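Local coordinates for protein metallo-beta-lactamase (Serratia marcescens, PDB 3VQZ) that probably hydrolyses the beta-lactam ring of antibiotics with a water or hydroxide activated between two zinc ions, at residues A[38-43]-A[69-74]; A[25-30]-A[210-215]; A[109-114]-A[149-154]. All coordinates share one frame; numbering follows the deposited sequence.

Contact 1 of 3, residues A[38-43]-A[69-74]; sequences ILVDGT and LSTHSH. With ZN (zinc ion), chain B; NA (sodium ion), chain D; MCR (sulfanylacetic acid), chain F.
Asp41 and Thr71 meet where two neighbouring parallel strands of the metallo-beta-lactamase fold run out into the active site, the second of them into the zinc-binding HxHxDH motif that begins at His72. Both oxygens of the carboxylate are engaged by Thr71. Its backbone N reaches Asp41 OD1 at 3.0 Å, in a nearly straight bond of 169° that comes in on the syn side. Its hydroxyl OG1 gives its proton to the syn lone pair of Asp41 OD2 at 2.8 Å. The threonine can do this because OG1 stands between its backbone N and carbonyl carbon (chi1 55°), beside the N-H that serves the other oxygen. Two bonds to one residue fix the rotation of the carboxylate, and a water adds a third: it donates to Asp41 OD1 and His72 O while accepting from Ser70 OG, tying the aspartate to the backbone of a zinc ligand. Behind this polar end the strands pair in parallel, Leu69 N bonding to Leu39 O and Asp41 N to Leu69 O, both at 2.7 Å. Farther back, Ile38 CG2 packs on Leu69 CG at 3.6 Å, and Trp157 and Phe172 of the second sheet cover Val40 and Thr71. The held segment then delivers the metal ligands. His72 binds one zinc ion through NE2 and His74 through ND1, with His150 and the sulfur S2 of sulfanylacetic acid completing four ligands. Asp174 OD1 is hydrogen-bonded to His72 ND1 as a second-shell partner. The backbone just before His72 also binds a sodium ion, through Ser70 O at 2.5 Å and Thr71 O at 2.7 Å.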
loop_
_atom_site.group_PDB
_atom_site.type_symbol
_atom_site.label_atom_id
_atom_site.label_comp_id
_atom_site.label_asym_id
_atom_site.label_seq_id
_atom_site.Cartn_x
_atom_site.Cartn_y
_atom_site.Cartn_z
ATOM N N ILE A 38 -9.777 -9.329 0.279
ATOM C CA ILE A 38 -8.831 -8.544 1.061
ATOM C C ILE A 38 -8.653 -7.188 0.399
ATOM O O ILE A 38 -8.338 -7.111 -0.800
ATOM C CB ILE A 38 -7.469 -9.260 1.179
ATOM C CG1 ILE A 38 -7.633 -10.582 1.967
ATOM C CG2 ILE A 38 -6.453 -8.343 1.855
ATOM C CD1 ILE A 38 -6.510 -11.582 1.782
ATOM N N LEU A 39 -8.856 -6.123 1.174
ATOM C CA LEU A 39 -8.583 -4.765 0.701
ATOM C C LEU A 39 -7.236 -4.274 1.222
ATOM O O LEU A 39 -6.950 -4.398 2.417
ATOM C CB LEU A 39 -9.682 -3.808 1.165
ATOM C CG LEU A 39 -9.539 -2.302 0.884
ATOM C CD1 LEU A 39 -9.539 -2.022 -0.615
ATOM C CD2 LEU A 39 -10.658 -1.537 1.580
ATOM N N VAL A 40 -6.426 -3.688 0.340
ATOM C CA VAL A 40 -5.153 -3.106 0.759
ATOM C C VAL A 40 -5.258 -1.588 0.718
ATOM O O VAL A 40 -5.388 -1.009 -0.371
ATOM C CB VAL A 40 -3.966 -3.568 -0.131
ATOM C CG1 VAL A 40 -2.642 -3.082 0.451
ATOM C CG2 VAL A 40 -3.932 -5.080 -0.232
ATOM N N ASP A 41 -5.201 -0.974 1.904
ATOM C CA ASP A 41 -5.218 0.491 2.128
ATOM C C ASP A 41 -6.619 1.110 1.985
ATOM O O ASP A 41 -7.501 0.510 1.398
ATOM C CB ASP A 41 -4.165 1.238 1.281
ATOM C CG ASP A 41 -2.753 1.159 1.883
ATOM O OD1 ASP A 41 -2.620 0.856 3.100
ATOM O OD2 ASP A 41 -1.766 1.406 1.144
ATOM N N GLY A 42 -6.821 2.300 2.539
ATOM C CA GLY A 42 -8.143 2.947 2.510
ATOM C C GLY A 42 -8.167 4.310 1.832
ATOM O O GLY A 42 -9.235 4.938 1.730
ATOM N N THR A 43 -7.000 4.745 1.341
ATOM C CA THR A 43 -6.773 6.112 0.835
ATOM C C THR A 43 -7.085 7.158 1.942
ATOM O O THR A 43 -6.816 6.896 3.119
ATOM C CB THR A 43 -7.503 6.408 -0.517
ATOM O OG1 THR A 43 -8.880 6.739 -0.283
ATOM C CG2 THR A 43 -7.415 5.224 -1.474
ATOM N N LEU A 69 -5.649 -4.462 4.792
ATOM C CA LEU A 69 -4.220 -4.400 5.078
ATOM C C LEU A 69 -3.704 -2.988 4.905
ATOM O O LEU A 69 -4.101 -2.290 3.969
ATOM C CB LEU A 69 -3.452 -5.362 4.188
ATOM C CG LEU A 69 -4.020 -6.777 4.055
ATOM C CD1 LEU A 69 -3.114 -7.587 3.141
ATOM C CD2 LEU A 69 -4.229 -7.486 5.395
ATOM N N SER A 70 -2.835 -2.565 5.818
ATOM C CA SER A 70 -2.274 -1.220 5.792
ATOM C C SER A 70 -0.789 -1.273 5.504
ATOM O O SER A 70 -0.057 -1.982 6.194
ATOM C CB SER A 70 -2.508 -0.525 7.135
ATOM O OG SER A 70 -1.800 0.706 7.210
ATOM N N THR A 71 -0.357 -0.531 4.482
ATOM C CA THR A 71 1.059 -0.391 4.145
ATOM C C THR A 71 1.729 0.437 5.238
ATOM O O THR A 71 2.529 -0.091 6.032
ATOM C CB THR A 71 1.275 0.258 2.758
ATOM O OG1 THR A 71 0.586 1.524 2.665
ATOM C CG2 THR A 71 0.789 -0.687 1.648
ATOM N N HIS A 72 1.365 1.716 5.312
ATOM C CA HIS A 72 1.840 2.589 6.383
ATOM C C HIS A 72 0.794 3.584 6.800
ATOM O O HIS A 72 -0.117 3.928 6.032
ATOM C CB HIS A 72 3.176 3.251 6.025
ATOM C CG HIS A 72 3.072 4.385 5.021
ATOM N ND1 HIS A 72 3.129 4.188 3.695
ATOM C CD2 HIS A 72 2.956 5.769 5.204
ATOM C CE1 HIS A 72 3.044 5.378 3.055
ATOM N NE2 HIS A 72 2.932 6.338 3.975
ATOM N N SER A 73 0.922 4.053 8.036
ATOM C CA SER A 73 -0.113 4.858 8.679
ATOM C C SER A 73 0.063 6.365 8.519
ATOM O O SER A 73 0.225 7.074 9.518
ATOM C CB SER A 73 -0.170 4.506 10.171
ATOM O OG SER A 73 1.131 4.527 10.730
ATOM N N HIS A 74 0.046 6.841 7.275
ATOM C CA HIS A 74 -0.092 8.264 6.977
ATOM C C HIS A 74 -1.477 8.493 6.455
ATOM O O HIS A 74 -2.108 7.562 5.931
ATOM C CB HIS A 74 0.933 8.732 5.952
ATOM C CG HIS A 74 2.328 8.860 6.505
ATOM N ND1 HIS A 74 3.418 8.773 5.730
ATOM C CD2 HIS A 74 2.785 9.062 7.808
ATOM C CE1 HIS A 74 4.526 8.925 6.491
ATOM N NE2 HIS A 74 4.135 9.093 7.760
HETATM ZN ZN ZN B . 3.611 8.313 3.774
HETATM NA NA NA D . 1.629 -1.597 8.069
HETATM O OXT MCR F . 5.729 8.576 -0.243
HETATM C C MCR F . 4.716 8.644 0.504
HETATM O O MCR F . 4.028 7.636 0.796
HETATM C CA MCR F . 4.321 10.008 1.047
HETATM S S2 MCR F . 3.038 9.840 2.328
HETATM O O HOH W 1 -2.545 2.363 5.312
HETATM O O HOH W 2 0.466 0.754 8.824
#

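Contact 2 of 3, residues A[25-30]-A[210-215]; sequences GISAVL and IAIAAH. With ZN (zinc ion), chain C; MCR (sulfanylacetic acid), chain F.
Ser27 makes both direct hydrogen bonds of this contact, to the carbonyl of the last strand residue, Ala213, and to that of Ala214 just after it. Its backbone N donates to Ala214 O at 3.0 Å with an angle of 163°, and its hydroxyl OG donates to the preceding carbonyl, Ala213 O, at 2.8 Å. Both donors stand a little over 20° from the plane of the carbonyl they meet. With OG anti to its carbonyl carbon and beside its own N (chi1 -64°), the serine grips two successive peptide oxygens with adjacent donors, although the segments form no regular ladder here.

Water extends the polar network. One molecule accepts from His215 ND1 and lies within hydrogen-bonding distance of Gly25 O, 2.7 Å from each of these two atoms, and it sits in the plane of the imidazole at its edge. ND1 of the ring thus has a water partner, and NE2 goes to the metal.

Apolar packing fills the two ends. Toward the strands, Val29 CG2 rests on the CG2 and CD1 branches of Ile212, 3.9 Å from Ile212 CG2, where the two sheets face each other; Phe172 of strand 166-173 touches Val29 and Ser27. Toward the site, Ile26 runs beside His215, pointing the same way, and its terminal CD1 comes to 3.5 Å from His215 CE1.

Metal bonding is the outcome. His215 NE2 binds the second zinc ion at 2.0 Å, together with Asp76, His77 and sulfanylacetic acid S2, which is 2.4 Å from that zinc; the carboxylate O of sulfanylacetic acid lies near the ring plane, at the edge carrying CD2. A histidine carried just past a strand end, completing the Asp-His-His zinc site, is typical of class B3 metallo-beta-lactamases.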
loop_
_atom_site.group_PDB
_atom_site.type_symbol
_atom_site.label_atom_id
_atom_site.label_comp_id
_atom_site.label_asym_id
_atom_site.label_seq_id
_atom_site.Cartn_x
_atom_site.Cartn_y
_atom_site.Cartn_z
ATOM N N GLY A 25 -5.128 9.379 -7.053
ATOM C CA GLY A 25 -3.779 9.641 -6.534
ATOM C C GLY A 25 -3.200 8.647 -5.527
ATOM O O GLY A 25 -1.998 8.648 -5.301
ATOM N N ILE A 26 -4.052 7.816 -4.914
ATOM C CA ILE A 26 -3.621 6.816 -3.920
ATOM C C ILE A 26 -4.143 5.420 -4.281
ATOM O O ILE A 26 -5.347 5.238 -4.550
ATOM C CB ILE A 26 -4.102 7.185 -2.487
ATOM C CG1 ILE A 26 -3.641 8.602 -2.079
ATOM C CG2 ILE A 26 -3.658 6.143 -1.460
ATOM C CD1 ILE A 26 -2.142 8.756 -1.879
ATOM N N SER A 27 -3.232 4.445 -4.301
ATOM C CA SER A 27 -3.586 3.051 -4.583
ATOM C C SER A 27 -4.365 2.415 -3.452
ATOM O O SER A 27 -4.067 2.583 -2.267
ATOM C CB SER A 27 -2.343 2.197 -4.867
ATOM O OG SER A 27 -1.684 2.635 -6.054
ATOM N N ALA A 28 -5.381 1.673 -3.850
ATOM C CA ALA A 28 -6.040 0.736 -2.980
ATOM C C ALA A 28 -6.344 -0.451 -3.882
ATOM O O ALA A 28 -6.732 -0.281 -5.041
ATOM C CB ALA A 28 -7.302 1.355 -2.387
ATOM N N VAL A 29 -6.140 -1.654 -3.370
ATOM C CA VAL A 29 -6.290 -2.859 -4.167
ATOM C C VAL A 29 -7.255 -3.843 -3.505
ATOM O O VAL A 29 -7.151 -4.114 -2.308
ATOM C CB VAL A 29 -4.921 -3.531 -4.447
ATOM C CG1 VAL A 29 -5.083 -5.004 -4.811
ATOM C CG2 VAL A 29 -4.181 -2.782 -5.550
ATOM N N LEU A 30 -8.198 -4.361 -4.291
ATOM C CA LEU A 30 -9.084 -5.423 -3.812
ATOM C C LEU A 30 -8.622 -6.756 -4.374
ATOM O O LEU A 30 -8.545 -6.923 -5.596
ATOM C CB LEU A 30 -10.549 -5.174 -4.208
ATOM C CG LEU A 30 -11.476 -6.122 -3.418
ATOM C CD1 LEU A 30 -11.667 -5.669 -1.976
ATOM C CD2 LEU A 30 -12.827 -6.319 -4.095
ATOM N N ILE A 210 4.470 -7.996 -10.876
ATOM C CA ILE A 210 3.595 -6.837 -10.929
ATOM C C ILE A 210 3.744 -6.032 -9.648
ATOM O O ILE A 210 3.441 -6.528 -8.548
ATOM C CB ILE A 210 2.119 -7.251 -11.083
ATOM C CG1 ILE A 210 1.910 -7.991 -12.416
ATOM C CG2 ILE A 210 1.189 -6.034 -10.964
ATOM C CD1 ILE A 210 0.773 -8.993 -12.384
ATOM N N ALA A 211 4.208 -4.790 -9.791
ATOM C CA ALA A 211 4.314 -3.896 -8.646
ATOM C C ALA A 211 3.201 -2.853 -8.668
ATOM O O ALA A 211 2.928 -2.214 -9.696
ATOM C CB ALA A 211 5.686 -3.232 -8.583
ATOM N N ILE A 212 2.539 -2.712 -7.527
ATOM C CA ILE A 212 1.562 -1.652 -7.326
ATOM C C ILE A 212 2.143 -0.810 -6.206
ATOM O O ILE A 212 2.306 -1.297 -5.080
ATOM C CB ILE A 212 0.193 -2.231 -6.938
ATOM C CG1 ILE A 212 -0.222 -3.278 -7.987
ATOM C CG2 ILE A 212 -0.839 -1.122 -6.775
ATOM C CD1 ILE A 212 -1.131 -4.379 -7.478
ATOM N N ALA A 213 2.517 0.425 -6.525
ATOM C CA ALA A 213 3.110 1.304 -5.523
ATOM C C ALA A 213 2.002 2.080 -4.821
ATOM O O ALA A 213 1.010 2.504 -5.460
ATOM C CB ALA A 213 4.135 2.233 -6.155
ATOM N N ALA A 214 2.145 2.214 -3.501
ATOM C CA ALA A 214 1.162 2.921 -2.679
ATOM C C ALA A 214 0.816 4.275 -3.310
ATOM O O ALA A 214 -0.364 4.634 -3.389
ATOM C CB ALA A 214 1.666 3.074 -1.245
ATOM N N HIS A 215 1.837 4.996 -3.796
ATOM C CA HIS A 215 1.617 6.104 -4.745
ATOM C C HIS A 215 1.718 5.575 -6.158
ATOM O O HIS A 215 2.813 5.373 -6.651
ATOM C CB HIS A 215 2.567 7.292 -4.493
ATOM C CG HIS A 215 2.204 8.101 -3.261
ATOM N ND1 HIS A 215 1.460 9.238 -3.322
ATOM C CD2 HIS A 215 2.481 7.884 -1.905
ATOM C CE1 HIS A 215 1.268 9.722 -2.067
ATOM N NE2 HIS A 215 1.894 8.892 -1.199
HETATM ZN ZN ZN C . 1.638 8.662 0.785
HETATM O OXT MCR F . 5.729 8.576 -0.243
HETATM C C MCR F . 4.716 8.644 0.504
HETATM O O MCR F . 4.028 7.636 0.796
HETATM C CA MCR F . 4.321 10.008 1.047
HETATM S S2 MCR F . 3.038 9.840 2.328
HETATM O O HOH W 3 0.244 10.089 -5.565
#

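Contact 3 of 3, residues A[109-114]-A[149-154]; sequences KSDPQF and GHTEGG. With ZN (zinc ion), chain B; NA (sodium ion), chain D; MCR (sulfanylacetic acid), chain F.
Gln113 reaches His150 with its terminal amide, the two side chains passing at a slant and the amide and imidazole planes standing 83° apart. NE2 of Gln113 lies 3.7 Å from His150 CE1, a van der Waals approach. The glutamine arrives there because its CG is anti to the carbonyl carbon (chi1 -81°) and the chain then runs out extended, bringing OE1 to 3.7 Å from S2 of sulfanylacetic acid. Thus one amide end borders both a zinc ligand and the sulfur of the bound molecule.

His150 comes in from its own loop: CG is anti to the backbone N (chi1 179°), which sends the ring into the metal site, where NE2 binds zinc at 2.1 Å. ND1 is hydrogen-bonded to Thr177 O, and the rings of His72 and His74 meet the imidazole round the same ion.

Beside this pair, Pro112 brings CG and CD up to the carbonyl of His150, with CD 3.5 Å from His150 O. Asp111 fixes the turn that presents proline and glutamine together. Its OD1 accepts from Gln113 N at 2.9 Å, the donor standing well above the carboxylate plane, in an Asx turn that overlaps the type I turn from Asp111 to Phe114. The same oxygen bonds to His74 NE2, while OD2 is held by Ser107, so the carboxylate is both turn former and second-shell partner of a zinc ligand. Nearer the surface, Ser110 OG and Glu152 OE1 merely approach, 3.6 Å apart. Gly153 O of the second loop also binds the sodium ion. Two irregular loops thus converge on one wall of the three-histidine zinc site characteristic of class B1 and B3 metallo-beta-lactamases.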
loop_
_atom_site.group_PDB
_atom_site.type_symbol
_atom_site.label_atom_id
_atom_site.label_comp_id
_atom_site.label_asym_id
_atom_site.label_seq_id
_atom_site.Cartn_x
_atom_site.Cartn_y
_atom_site.Cartn_z
ATOM N N LYS A 109 6.122 10.195 17.702
ATOM C CA LYS A 109 7.080 11.293 17.503
ATOM C C LYS A 109 8.239 10.912 16.580
ATOM O O LYS A 109 8.860 11.780 15.968
ATOM C CB LYS A 109 7.596 11.830 18.849
ATOM C CG LYS A 109 6.497 12.355 19.766
ATOM C CD LYS A 109 7.054 12.894 21.076
ATOM C CE LYS A 109 6.162 12.550 22.261
ATOM N NZ LYS A 109 4.866 13.282 22.243
ATOM N N SER A 110 8.500 9.609 16.478
ATOM C CA SER A 110 9.526 9.048 15.591
ATOM C C SER A 110 9.201 9.198 14.095
ATOM O O SER A 110 10.114 9.251 13.264
ATOM C CB SER A 110 9.713 7.562 15.917
ATOM O OG SER A 110 8.475 6.866 15.812
ATOM N N ASP A 111 7.903 9.250 13.776
ATOM C CA ASP A 111 7.380 9.303 12.399
ATOM C C ASP A 111 7.811 10.587 11.686
ATOM O O ASP A 111 7.568 11.677 12.189
ATOM C CB ASP A 111 5.843 9.164 12.437
ATOM C CG ASP A 111 5.157 9.309 11.057
ATOM O OD1 ASP A 111 5.808 9.417 9.999
ATOM O OD2 ASP A 111 3.911 9.320 11.039
ATOM N N PRO A 112 8.449 10.455 10.504
ATOM C CA PRO A 112 8.877 11.616 9.702
ATOM C C PRO A 112 7.752 12.639 9.399
ATOM O O PRO A 112 8.024 13.829 9.192
ATOM C CB PRO A 112 9.380 10.971 8.402
ATOM C CG PRO A 112 9.803 9.596 8.798
ATOM C CD PRO A 112 8.864 9.175 9.891
ATOM N N GLN A 113 6.507 12.176 9.362
ATOM C CA GLN A 113 5.367 13.070 9.127
ATOM C C GLN A 113 4.503 13.258 10.363
ATOM O O GLN A 113 3.351 13.656 10.261
ATOM C CB GLN A 113 4.542 12.616 7.909
ATOM C CG GLN A 113 5.153 13.070 6.589
ATOM C CD GLN A 113 4.630 12.310 5.391
ATOM O OE1 GLN A 113 3.426 12.062 5.273
ATOM N NE2 GLN A 113 5.534 11.939 4.486
ATOM N N PHE A 114 5.079 12.968 11.530
ATOM C CA PHE A 114 4.450 13.246 12.821
ATOM C C PHE A 114 4.093 14.730 12.908
ATOM O O PHE A 114 4.856 15.584 12.451
ATOM C CB PHE A 114 5.397 12.840 13.959
ATOM C CG PHE A 114 4.970 13.315 15.326
ATOM C CD1 PHE A 114 3.895 12.723 15.987
ATOM C CD2 PHE A 114 5.661 14.344 15.965
ATOM C CE1 PHE A 114 3.508 13.158 17.249
ATOM C CE2 PHE A 114 5.281 14.780 17.227
ATOM C CZ PHE A 114 4.202 14.186 17.870
ATOM N N GLY A 149 11.037 2.569 7.708
ATOM C CA GLY A 149 11.869 3.715 7.325
ATOM C C GLY A 149 11.056 4.950 6.978
ATOM O O GLY A 149 11.283 6.020 7.542
ATOM N N HIS A 150 10.131 4.818 6.028
ATOM C CA HIS A 150 9.199 5.889 5.723
ATOM C C HIS A 150 8.258 6.021 6.896
ATOM O O HIS A 150 7.886 7.127 7.272
ATOM C CB HIS A 150 8.459 5.622 4.416
ATOM C CG HIS A 150 7.444 6.687 4.059
ATOM N ND1 HIS A 150 7.793 7.868 3.495
ATOM C CD2 HIS A 150 6.061 6.719 4.213
ATOM C CE1 HIS A 150 6.689 8.619 3.311
ATOM N NE2 HIS A 150 5.627 7.910 3.740
ATOM N N THR A 151 7.877 4.884 7.477
ATOM C CA THR A 151 7.307 4.807 8.829
ATOM C C THR A 151 7.955 3.583 9.446
ATOM O O THR A 151 8.520 2.752 8.737
ATOM C CB THR A 151 5.781 4.569 8.859
ATOM O OG1 THR A 151 5.493 3.268 8.325
ATOM C CG2 THR A 151 5.039 5.620 8.071
ATOM N N GLU A 152 7.853 3.470 10.764
ATOM C CA GLU A 152 8.451 2.379 11.505
ATOM C C GLU A 152 7.714 1.052 11.297
ATOM O O GLU A 152 8.321 -0.025 11.380
ATOM C CB GLU A 152 8.470 2.751 12.995
ATOM C CG GLU A 152 9.659 2.192 13.760
ATOM C CD GLU A 152 9.480 2.276 15.277
ATOM O OE1 GLU A 152 8.864 3.258 15.760
ATOM O OE2 GLU A 152 9.941 1.343 15.978
ATOM N N GLY A 153 6.412 1.114 11.014
ATOM C CA GLY A 153 5.627 -0.117 10.883
ATOM C C GLY A 153 5.219 -0.465 9.460
ATOM O O GLY A 153 4.278 -1.241 9.254
ATOM N N GLY A 154 5.912 0.132 8.483
ATOM C CA GLY A 154 5.633 -0.074 7.065
ATOM C C GLY A 154 5.681 -1.546 6.678
ATOM O O GLY A 154 6.628 -2.255 7.037
HETATM ZN ZN ZN B . 3.611 8.313 3.774
HETATM NA NA NA D . 1.629 -1.597 8.069
HETATM O OXT MCR F . 5.729 8.576 -0.243
HETATM C C MCR F . 4.716 8.644 0.504
HETATM O O MCR F . 4.028 7.636 0.796
HETATM C CA MCR F . 4.321 10.008 1.047
HETATM S S2 MCR F . 3.038 9.840 2.328
HETATM O O HOH W 2 0.466 0.754 8.824
#

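From the N terminus, residues 25-30 come first and wait longest for their partner: contact 2 closes only at 210-215, spanning both other contacts. Within that span contact 1 closes early, across the helix 48-57, joining strands 37-40 and 65-69. Contact 3 opens after it has closed, so these two follow in series without crossing. Contact 1 builds the core of the seven-stranded sheet, where Val40 also pairs with Val29 of contact 2; contact 2 reaches across to the five-stranded sheet. Contact 3 joins the loops beyond helix 99-104 and strand 140-146. All three touch sulfanylacetic acid, with contacts 1 and 3 sharing one zinc and the sodium ion.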